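Long-range contacts in nucleoporin nup120 (Schizosaccharomyces pombe, PDB 4GQ2), which serves as a structural constituent of the nuclear pore complex, whose nucleoporins can also dock transiently associated transport factors: residues Pro11-Ser16 and Thr432-Ile437; Asp46-Phe51 and Val510-His515; Val439-Phe444 and Glu504-Leu509. All coordinates share one frame; numbering follows the deposited sequence.

How the contacts relate
Contact 1 lies nearest the centre of the chain, contacts 2 and 3 farther out among the helices. Helix 434-443 serves contacts 1 and 3, and helix 492-515 serves contacts 2 and 3, while contact 2 adds helix 46-55. Contact 1, where a propeller loop meets a helix start, is partly buried and polar, built round a carboxylate. Contact 2 has a buried apolar interior with a tyrosine-glutamate bond at its more exposed margin. Contact 3, partly buried, joins its helices through aromatic and aliphatic groups without a hydrogen bond between the segments. S433 and D514 hydrogen-bond between contacts 1 and 2, and V510 touches A440 between contacts 2 and 3.

Contact 1. Residues Pro11-Ser16 and Thr432-Ile437; sequences PIDLQS and TSIESI
A single carboxylate ties a loop to itself and to the start of a helix: the two oxygens of D13 serve different partners. OD2 accepts from I434 N at 2.9 Å, an almost straight bond (169° at the hydrogen), with the N-H arriving from above the carboxylate plane. OD1 turns back to its own loop and takes two donors, S16 N at 2.8 Å, nearly along the C-O axis, and S16 OG at 2.9 Å, from above the plane. The group sits there because CG lies between the backbone N and the carbonyl carbon (chi1 60°), which folds the short side chain over its own backbone. Three bonds thus fix the rotation of a buried group. Aspartate suits the place, since amides in the first turn of a helix lack acceptors from a preceding turn. The positive end of the helix would probably favour the charged form, whereas E435, whose OE1 is 4.4 Å from D13 OD2, may oppose it.

S433 caps the same helix end, its OG accepting from S436 N at 3.2 Å; S436 OG in turn donates to S433 O on a lone pair in the carbonyl plane. The strongest polar partner of S433 OG is D514 of helix 492-515, through a hydrogen bond. Beside these polar groups, I434 crosses Q15 obliquely and lays CD1 3.8 Å from Q15 CB, while the ring of P11 rests its CB 4.1 Å from S433 CA. Strand 3-11 leads from the propeller sheet into this loop, so the contact joins the beta-propeller to its helical insertion through an Asx motif facing a serine N-cap.

Contact 2. Residues Asp46-Phe51 and Val510-His515; sequences DNEKLF and VAYLDH
Two helices of the helical region beside the beta-propeller, 46-55 and 492-515, pack here at 10.3 Å between their short axes and cross at -43°, running in broadly similar directions. The polar part is one hydrogen bond at the more exposed margin. Y512 OH donates to E48 OE1 at 2.8 Å, the oxygen lying at the edge of the tyrosine ring and near its plane. The two planes, carboxylate and ring, stand 76° apart, and the hydroxyl meets OE1 from well above the carboxylate plane. E48 gets there with CG anti to the backbone N (chi1 175°) and an extended chain, the length of glutamate suiting the reach to Y512. Tyrosine suits its place because the rigid ring carries at its tip a hydroxyl that reaches the carboxylate, while the ring itself packs edge-to-face with F516.

The apolar part is more buried. L513 has CG beside its backbone N; CD2 turns to E48, 4.0 Å from its CA, while CB, nearer the backbone, faces F51. The F51 ring, its CG anti to its own N, extends toward helix 492-515 in a CH-pi contact: L513 CB stands over the ring's centre, 4.2 Å from the centroid.

Contact 3. Residues Val439-Phe444 and Glu504-Leu509; sequences VALLSF and ERFAKL
Helices 434-443 and 492-515 run more nearly antiparallel than parallel, 135° between their directions and 9.8 Å between the short axes, with A440 and L509 the nearest pair of CA atoms, 6.1 Å apart. This is a helix-helix interface of the helical insertion in the beta-propeller region, and its main feature is a T-shaped aromatic pair. F506 directs its edge at the face of F444, with planes at 83° and ring centroids 5.1 Å apart; F506 CD1 stands over the middle of the F444 ring. F444 is the first residue past the helix, and its CB points toward helix 492-515, setting the ring across the gap, where its own edge meets L509 CD2 and R505 CB.

F506 has CG anti to its backbone N (chi1 -172°), which carries the ring over to the other helix. There its edge meets the backbone at L441 N, 3.5 Å from CE1, and CE1 also lies 3.8 Å from A440 CB. A small alanine suits this crossing, its methyl leaving the helices close enough for F506 and L509 to meet it, L509 CG lying 3.9 Å from A440 CB. Beyond F506, V471 and I475 of helix 464-478 continue the apolar surroundings.

An alanine in place of F444 would remove the ring that receives the F506 edge, and would probably loosen the packing on F506 and L509 where the helix ends. L509, with CG anti to N, runs alongside F444 but the other way, and brings CD2 to 3.7 Å from S443 OG.

Contact 1. Residues Pro11-Ser16 and Thr432-Ile437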
loop_
_atom_site.group_PDB
_atom_site.type_symbol
_atom_site.label_atom_id
_atom_site.label_comp_id
_atom_site.label_asym_id
_atom_site.label_seq_id
_atom_site.Cartn_x
_atom_site.Cartn_y
_atom_site.Cartn_z
ATOM N N PRO A 11 -13.075 -6.626 -3.031
ATOM C CA PRO A 11 -13.763 -6.172 -4.221
ATOM C C PRO A 11 -13.506 -7.146 -5.358
ATOM O O PRO A 11 -12.426 -7.727 -5.440
ATOM C CB PRO A 11 -13.090 -4.823 -4.525
ATOM C CG PRO A 11 -12.542 -4.370 -3.222
ATOM C CD PRO A 11 -12.085 -5.640 -2.564
ATOM N N ILE A 12 -14.497 -7.325 -6.220
ATOM C CA ILE A 12 -14.358 -8.207 -7.366
ATOM C C ILE A 12 -13.907 -7.382 -8.570
ATOM O O ILE A 12 -14.704 -7.006 -9.436
ATOM C CB ILE A 12 -15.661 -8.971 -7.653
ATOM C CG1 ILE A 12 -16.044 -9.797 -6.439
ATOM C CG2 ILE A 12 -15.496 -9.889 -8.851
ATOM C CD1 ILE A 12 -17.449 -10.336 -6.502
ATOM N N ASP A 13 -12.615 -7.080 -8.583
ATOM C CA ASP A 13 -11.985 -6.407 -9.689
ATOM C C ASP A 13 -10.624 -7.057 -9.913
ATOM O O ASP A 13 -10.144 -7.803 -9.051
ATOM C CB ASP A 13 -11.910 -4.884 -9.469
ATOM C CG ASP A 13 -11.119 -4.481 -8.224
ATOM O OD1 ASP A 13 -10.071 -5.087 -7.916
ATOM O OD2 ASP A 13 -11.531 -3.508 -7.561
ATOM N N LEU A 14 -10.031 -6.807 -11.080
ATOM C CA LEU A 14 -8.769 -7.434 -11.464
ATOM C C LEU A 14 -7.645 -7.142 -10.470
ATOM O O LEU A 14 -6.897 -8.045 -10.074
ATOM C CB LEU A 14 -8.375 -6.994 -12.881
ATOM C CG LEU A 14 -8.818 -7.877 -14.059
ATOM C CD1 LEU A 14 -10.308 -8.211 -14.055
ATOM C CD2 LEU A 14 -8.432 -7.209 -15.367
ATOM N N GLN A 15 -7.557 -5.880 -10.058
ATOM C CA GLN A 15 -6.518 -5.410 -9.145
ATOM C C GLN A 15 -6.523 -6.145 -7.798
ATOM O O GLN A 15 -5.467 -6.576 -7.328
ATOM C CB GLN A 15 -6.647 -3.894 -8.938
ATOM C CG GLN A 15 -5.470 -3.224 -8.235
ATOM C CD GLN A 15 -4.148 -3.351 -8.983
ATOM O OE1 GLN A 15 -4.105 -3.458 -10.216
ATOM N NE2 GLN A 15 -3.056 -3.332 -8.233
ATOM N N SER A 16 -7.703 -6.298 -7.194
ATOM C CA SER A 16 -7.813 -6.885 -5.856
ATOM C C SER A 16 -7.515 -8.376 -5.848
ATOM O O SER A 16 -7.127 -8.926 -4.820
ATOM C CB SER A 16 -9.196 -6.637 -5.246
ATOM O OG SER A 16 -9.462 -5.252 -5.104
ATOM N N THR A 432 -12.981 0.087 -1.740
ATOM C CA THR A 432 -13.977 0.266 -2.775
ATOM C C THR A 432 -13.420 -0.368 -4.052
ATOM O O THR A 432 -12.216 -0.606 -4.150
ATOM C CB THR A 432 -14.302 1.760 -3.025
ATOM O OG1 THR A 432 -13.207 2.386 -3.691
ATOM C CG2 THR A 432 -14.587 2.497 -1.724
ATOM N N SER A 433 -14.294 -0.640 -5.020
ATOM C CA SER A 433 -13.880 -1.225 -6.292
ATOM C C SER A 433 -13.143 -0.218 -7.159
ATOM O O SER A 433 -13.389 0.984 -7.082
ATOM C CB SER A 433 -15.091 -1.736 -7.072
ATOM O OG SER A 433 -15.835 -0.641 -7.595
ATOM N N ILE A 434 -12.264 -0.740 -8.008
ATOM C CA ILE A 434 -11.565 0.042 -9.013
ATOM C C ILE A 434 -12.537 0.708 -9.991
ATOM O O ILE A 434 -12.312 1.849 -10.408
ATOM C CB ILE A 434 -10.478 -0.812 -9.723
ATOM C CG1 ILE A 434 -9.102 -0.511 -9.120
ATOM C CG2 ILE A 434 -10.410 -0.541 -11.222
ATOM C CD1 ILE A 434 -8.887 -1.061 -7.726
ATOM N N GLU A 435 -13.627 0.016 -10.325
ATOM C CA GLU A 435 -14.587 0.553 -11.292
ATOM C C GLU A 435 -15.219 1.858 -10.830
ATOM O O GLU A 435 -15.338 2.794 -11.618
ATOM C CB GLU A 435 -15.655 -0.470 -11.672
ATOM C CG GLU A 435 -15.154 -1.549 -12.618
ATOM C CD GLU A 435 -14.436 -2.674 -11.894
ATOM O OE1 GLU A 435 -14.526 -2.744 -10.647
ATOM O OE2 GLU A 435 -13.789 -3.498 -12.570
ATOM N N SER A 436 -15.589 1.925 -9.551
ATOM C CA SER A 436 -16.181 3.134 -8.979
ATOM C C SER A 436 -15.258 4.343 -9.100
ATOM O O SER A 436 -15.725 5.458 -9.322
ATOM C CB SER A 436 -16.588 2.913 -7.528
ATOM O OG SER A 436 -15.450 2.721 -6.719
ATOM N N ILE A 437 -13.950 4.114 -8.982
ATOM C CA ILE A 437 -12.962 5.181 -9.185
ATOM C C ILE A 437 -12.913 5.591 -10.662
ATOM O O ILE A 437 -12.941 6.789 -10.980
ATOM C CB ILE A 437 -11.558 4.806 -8.646
ATOM C CG1 ILE A 437 -11.602 4.580 -7.123
ATOM C CG2 ILE A 437 -10.532 5.878 -8.989
ATOM C CD1 ILE A 437 -10.298 4.101 -6.506
#

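Contact 2. Residues Asp46-Phe51 and Val510-His515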
loop_
_atom_site.group_PDB
_atom_site.type_symbol
_atom_site.label_atom_id
_atom_site.label_comp_id
_atom_site.label_asym_id
_atom_site.label_seq_id
_atom_site.Cartn_x
_atom_site.Cartn_y
_atom_site.Cartn_z
ATOM N N ASP A 46 -26.817 9.552 -15.710
ATOM C CA ASP A 46 -26.165 8.644 -16.657
ATOM C C ASP A 46 -24.923 7.916 -16.138
ATOM O O ASP A 46 -24.801 6.708 -16.331
ATOM C CB ASP A 46 -25.876 9.343 -17.988
ATOM C CG ASP A 46 -27.055 9.273 -18.949
ATOM O OD1 ASP A 46 -27.650 8.181 -19.099
ATOM O OD2 ASP A 46 -27.384 10.310 -19.560
ATOM N N ASN A 47 -24.012 8.627 -15.479
ATOM C CA ASN A 47 -22.819 7.967 -14.938
ATOM C C ASN A 47 -23.152 6.937 -13.856
ATOM O O ASN A 47 -22.551 5.865 -13.809
ATOM C CB ASN A 47 -21.765 8.978 -14.468
ATOM C CG ASN A 47 -20.916 9.524 -15.618
ATOM O OD1 ASN A 47 -20.633 8.827 -16.600
ATOM N ND2 ASN A 47 -20.498 10.781 -15.492
ATOM N N GLU A 48 -24.130 7.263 -13.012
ATOM C CA GLU A 48 -24.651 6.333 -12.012
ATOM C C GLU A 48 -25.303 5.098 -12.664
ATOM O O GLU A 48 -25.114 3.963 -12.198
ATOM C CB GLU A 48 -25.630 7.053 -11.073
ATOM C CG GLU A 48 -26.325 6.144 -10.064
ATOM C CD GLU A 48 -27.291 6.878 -9.154
ATOM O OE1 GLU A 48 -27.092 8.085 -8.902
ATOM O OE2 GLU A 48 -28.252 6.240 -8.678
ATOM N N LYS A 49 -26.050 5.321 -13.747
ATOM C CA LYS A 49 -26.698 4.228 -14.491
ATOM C C LYS A 49 -25.679 3.379 -15.242
ATOM O O LYS A 49 -25.886 2.186 -15.442
ATOM C CB LYS A 49 -27.745 4.762 -15.474
ATOM C CG LYS A 49 -29.062 5.179 -14.843
ATOM C CD LYS A 49 -29.963 5.816 -15.891
ATOM C CE LYS A 49 -30.909 6.839 -15.284
ATOM N NZ LYS A 49 -31.089 7.989 -16.210
ATOM N N LEU A 50 -24.593 4.016 -15.664
ATOM C CA LEU A 50 -23.478 3.340 -16.313
ATOM C C LEU A 50 -22.823 2.364 -15.329
ATOM O O LEU A 50 -22.584 1.201 -15.658
ATOM C CB LEU A 50 -22.446 4.376 -16.772
ATOM C CG LEU A 50 -21.618 4.203 -18.049
ATOM C CD1 LEU A 50 -20.259 4.866 -17.857
ATOM C CD2 LEU A 50 -21.442 2.755 -18.468
ATOM N N PHE A 51 -22.540 2.852 -14.123
ATOM C CA PHE A 51 -21.950 2.034 -13.076
ATOM C C PHE A 51 -22.851 0.845 -12.768
ATOM O O PHE A 51 -22.400 -0.301 -12.798
ATOM C CB PHE A 51 -21.690 2.864 -11.807
ATOM C CG PHE A 51 -20.947 2.111 -10.745
ATOM C CD1 PHE A 51 -19.584 1.857 -10.881
ATOM C CD2 PHE A 51 -21.604 1.641 -9.619
ATOM C CE1 PHE A 51 -18.895 1.142 -9.910
ATOM C CE2 PHE A 51 -20.918 0.925 -8.643
ATOM C CZ PHE A 51 -19.564 0.675 -8.787
ATOM N N VAL A 510 -17.052 8.487 -5.390
ATOM C CA VAL A 510 -16.524 7.134 -5.393
ATOM C C VAL A 510 -17.277 6.252 -4.394
ATOM O O VAL A 510 -17.804 5.203 -4.770
ATOM C CB VAL A 510 -15.013 7.123 -5.102
ATOM C CG1 VAL A 510 -14.525 5.704 -4.834
ATOM C CG2 VAL A 510 -14.254 7.727 -6.270
ATOM N N ALA A 511 -17.342 6.690 -3.139
ATOM C CA ALA A 511 -18.079 5.964 -2.099
ATOM C C ALA A 511 -19.556 5.821 -2.438
ATOM O O ALA A 511 -20.164 4.795 -2.128
ATOM C CB ALA A 511 -17.910 6.634 -0.734
ATOM N N TYR A 512 -20.128 6.840 -3.079
ATOM C CA TYR A 512 -21.553 6.821 -3.426
ATOM C C TYR A 512 -21.858 5.763 -4.484
ATOM O O TYR A 512 -22.811 4.994 -4.354
ATOM C CB TYR A 512 -22.042 8.205 -3.880
ATOM C CG TYR A 512 -23.436 8.198 -4.464
ATOM C CD1 TYR A 512 -24.571 8.161 -3.639
ATOM C CD2 TYR A 512 -23.625 8.221 -5.846
ATOM C CE1 TYR A 512 -25.849 8.150 -4.185
ATOM C CE2 TYR A 512 -24.893 8.208 -6.398
ATOM C CZ TYR A 512 -26.001 8.171 -5.572
ATOM O OH TYR A 512 -27.245 8.158 -6.156
ATOM N N LEU A 513 -21.039 5.725 -5.525
ATOM C CA LEU A 513 -21.195 4.731 -6.576
ATOM C C LEU A 513 -20.918 3.334 -6.050
ATOM O O LEU A 513 -21.679 2.400 -6.328
ATOM C CB LEU A 513 -20.258 5.037 -7.739
ATOM C CG LEU A 513 -20.516 6.322 -8.527
ATOM C CD1 LEU A 513 -19.449 6.443 -9.595
ATOM C CD2 LEU A 513 -21.904 6.331 -9.150
ATOM N N ASP A 514 -19.839 3.198 -5.277
ATOM C CA ASP A 514 -19.378 1.884 -4.871
ATOM C C ASP A 514 -20.316 1.226 -3.895
ATOM O O ASP A 514 -20.369 0.003 -3.818
ATOM C CB ASP A 514 -17.982 1.923 -4.259
ATOM C CG ASP A 514 -17.400 0.531 -4.088
ATOM O OD1 ASP A 514 -17.093 -0.125 -5.105
ATOM O OD2 ASP A 514 -17.269 0.082 -2.941
ATOM N N HIS A 515 -21.043 2.045 -3.147
ATOM C CA HIS A 515 -21.985 1.565 -2.151
ATOM C C HIS A 515 -23.140 0.804 -2.748
ATOM O O HIS A 515 -23.719 -0.060 -2.092
ATOM C CB HIS A 515 -22.470 2.719 -1.275
ATOM C CG HIS A 515 -23.255 2.276 -0.071
ATOM N ND1 HIS A 515 -22.880 1.223 0.695
ATOM C CD2 HIS A 515 -24.424 2.780 0.493
ATOM C CE1 HIS A 515 -23.766 1.062 1.695
ATOM N NE2 HIS A 515 -24.713 2.015 1.571
#

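Contact 3. Residues Val439-Phe444 and Glu504-Leu509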
loop_
_atom_site.group_PDB
_atom_site.type_symbol
_atom_site.label_atom_id
_atom_site.label_comp_id
_atom_site.label_asym_id
_atom_site.label_seq_id
_atom_site.Cartn_x
_atom_site.Cartn_y
_atom_site.Cartn_z
ATOM N N VAL A 439 -15.244 5.177 -13.053
ATOM C CA VAL A 439 -16.485 5.854 -13.431
ATOM C C VAL A 439 -16.568 7.243 -12.808
ATOM O O VAL A 439 -16.937 8.196 -13.487
ATOM C CB VAL A 439 -17.732 5.008 -13.097
ATOM C CG1 VAL A 439 -19.006 5.815 -13.302
ATOM C CG2 VAL A 439 -17.752 3.762 -13.969
ATOM N N ALA A 440 -16.202 7.360 -11.531
ATOM C CA ALA A 440 -16.117 8.668 -10.883
ATOM C C ALA A 440 -15.162 9.602 -11.633
ATOM O O ALA A 440 -15.447 10.787 -11.803
ATOM C CB ALA A 440 -15.683 8.517 -9.441
ATOM N N LEU A 441 -14.035 9.056 -12.084
ATOM C CA LEU A 441 -13.054 9.816 -12.852
ATOM C C LEU A 441 -13.631 10.395 -14.152
ATOM O O LEU A 441 -13.286 11.515 -14.531
ATOM C CB LEU A 441 -11.815 8.960 -13.144
ATOM C CG LEU A 441 -10.594 9.687 -13.708
ATOM C CD1 LEU A 441 -10.173 10.827 -12.790
ATOM C CD2 LEU A 441 -9.449 8.708 -13.919
ATOM N N LEU A 442 -14.489 9.624 -14.824
ATOM C CA LEU A 442 -15.220 10.073 -16.015
ATOM C C LEU A 442 -15.991 11.369 -15.760
ATOM O O LEU A 442 -15.850 12.348 -16.492
ATOM C CB LEU A 442 -16.208 8.994 -16.458
ATOM C CG LEU A 442 -16.030 8.170 -17.736
ATOM C CD1 LEU A 442 -14.756 7.343 -17.745
ATOM C CD2 LEU A 442 -17.244 7.268 -17.899
ATOM N N SER A 443 -16.795 11.354 -14.702
ATOM C CA SER A 443 -17.614 12.487 -14.291
ATOM C C SER A 443 -16.795 13.760 -14.057
ATOM O O SER A 443 -17.284 14.869 -14.281
ATOM C CB SER A 443 -18.409 12.109 -13.033
ATOM O OG SER A 443 -19.031 13.236 -12.440
ATOM N N PHE A 444 -15.550 13.593 -13.615
ATOM C CA PHE A 444 -14.654 14.724 -13.354
ATOM C C PHE A 444 -13.897 15.134 -14.619
ATOM O O PHE A 444 -12.831 15.754 -14.554
ATOM C CB PHE A 444 -13.705 14.412 -12.180
ATOM C CG PHE A 444 -14.293 14.715 -10.821
ATOM C CD1 PHE A 444 -15.538 14.194 -10.442
ATOM C CD2 PHE A 444 -13.607 15.518 -9.912
ATOM C CE1 PHE A 444 -16.084 14.479 -9.196
ATOM C CE2 PHE A 444 -14.148 15.799 -8.660
ATOM C CZ PHE A 444 -15.388 15.282 -8.304
ATOM N N GLU A 504 -12.430 15.878 -1.691
ATOM C CA GLU A 504 -13.592 15.424 -0.942
ATOM C C GLU A 504 -14.778 15.032 -1.823
ATOM O O GLU A 504 -15.374 13.964 -1.620
ATOM C CB GLU A 504 -14.035 16.460 0.083
ATOM C CG GLU A 504 -15.211 15.986 0.930
ATOM C CD GLU A 504 -15.338 16.751 2.226
ATOM O OE1 GLU A 504 -15.403 17.999 2.175
ATOM O OE2 GLU A 504 -15.378 16.098 3.292
ATOM N N ARG A 505 -15.113 15.879 -2.794
ATOM C CA ARG A 505 -16.228 15.591 -3.701
ATOM C C ARG A 505 -15.981 14.294 -4.449
ATOM O O ARG A 505 -16.877 13.458 -4.577
ATOM C CB ARG A 505 -16.432 16.717 -4.716
ATOM C CG ARG A 505 -17.167 17.923 -4.170
ATOM C CD ARG A 505 -17.265 19.043 -5.201
ATOM N NE ARG A 505 -17.396 20.324 -4.516
ATOM C CZ ARG A 505 -16.444 21.254 -4.449
ATOM N NH1 ARG A 505 -15.277 21.082 -5.072
ATOM N NH2 ARG A 505 -16.674 22.373 -3.773
ATOM N N PHE A 506 -14.758 14.138 -4.946
ATOM C CA PHE A 506 -14.393 12.947 -5.683
ATOM C C PHE A 506 -14.543 11.697 -4.810
ATOM O O PHE A 506 -15.109 10.691 -5.252
ATOM C CB PHE A 506 -12.977 13.061 -6.240
ATOM C CG PHE A 506 -12.623 11.950 -7.164
ATOM C CD1 PHE A 506 -13.080 11.952 -8.476
ATOM C CD2 PHE A 506 -11.867 10.871 -6.717
ATOM C CE1 PHE A 506 -12.769 10.908 -9.335
ATOM C CE2 PHE A 506 -11.554 9.820 -7.569
ATOM C CZ PHE A 506 -12.005 9.839 -8.882
ATOM N N ALA A 507 -14.061 11.781 -3.570
ATOM C CA ALA A 507 -14.161 10.679 -2.616
ATOM C C ALA A 507 -15.612 10.331 -2.320
ATOM O O ALA A 507 -15.961 9.147 -2.223
ATOM C CB ALA A 507 -13.411 11.007 -1.333
ATOM N N LYS A 508 -16.453 11.355 -2.190
ATOM C CA LYS A 508 -17.893 11.149 -1.973
ATOM C C LYS A 508 -18.561 10.455 -3.156
ATOM O O LYS A 508 -19.380 9.563 -2.967
ATOM C CB LYS A 508 -18.613 12.466 -1.660
ATOM C CG LYS A 508 -18.553 12.872 -0.197
ATOM C CD LYS A 508 -19.658 13.869 0.132
ATOM C CE LYS A 508 -19.679 14.244 1.607
ATOM N NZ LYS A 508 -18.640 15.255 1.959
ATOM N N LEU A 509 -18.197 10.854 -4.371
ATOM C CA LEU A 509 -18.744 10.217 -5.566
ATOM C C LEU A 509 -18.331 8.748 -5.648
ATOM O O LEU A 509 -19.161 7.880 -5.927
ATOM C CB LEU A 509 -18.324 10.971 -6.829
ATOM C CG LEU A 509 -18.877 10.436 -8.153
ATOM C CD1 LEU A 509 -20.384 10.183 -8.077
ATOM C CD2 LEU A 509 -18.508 11.362 -9.317
#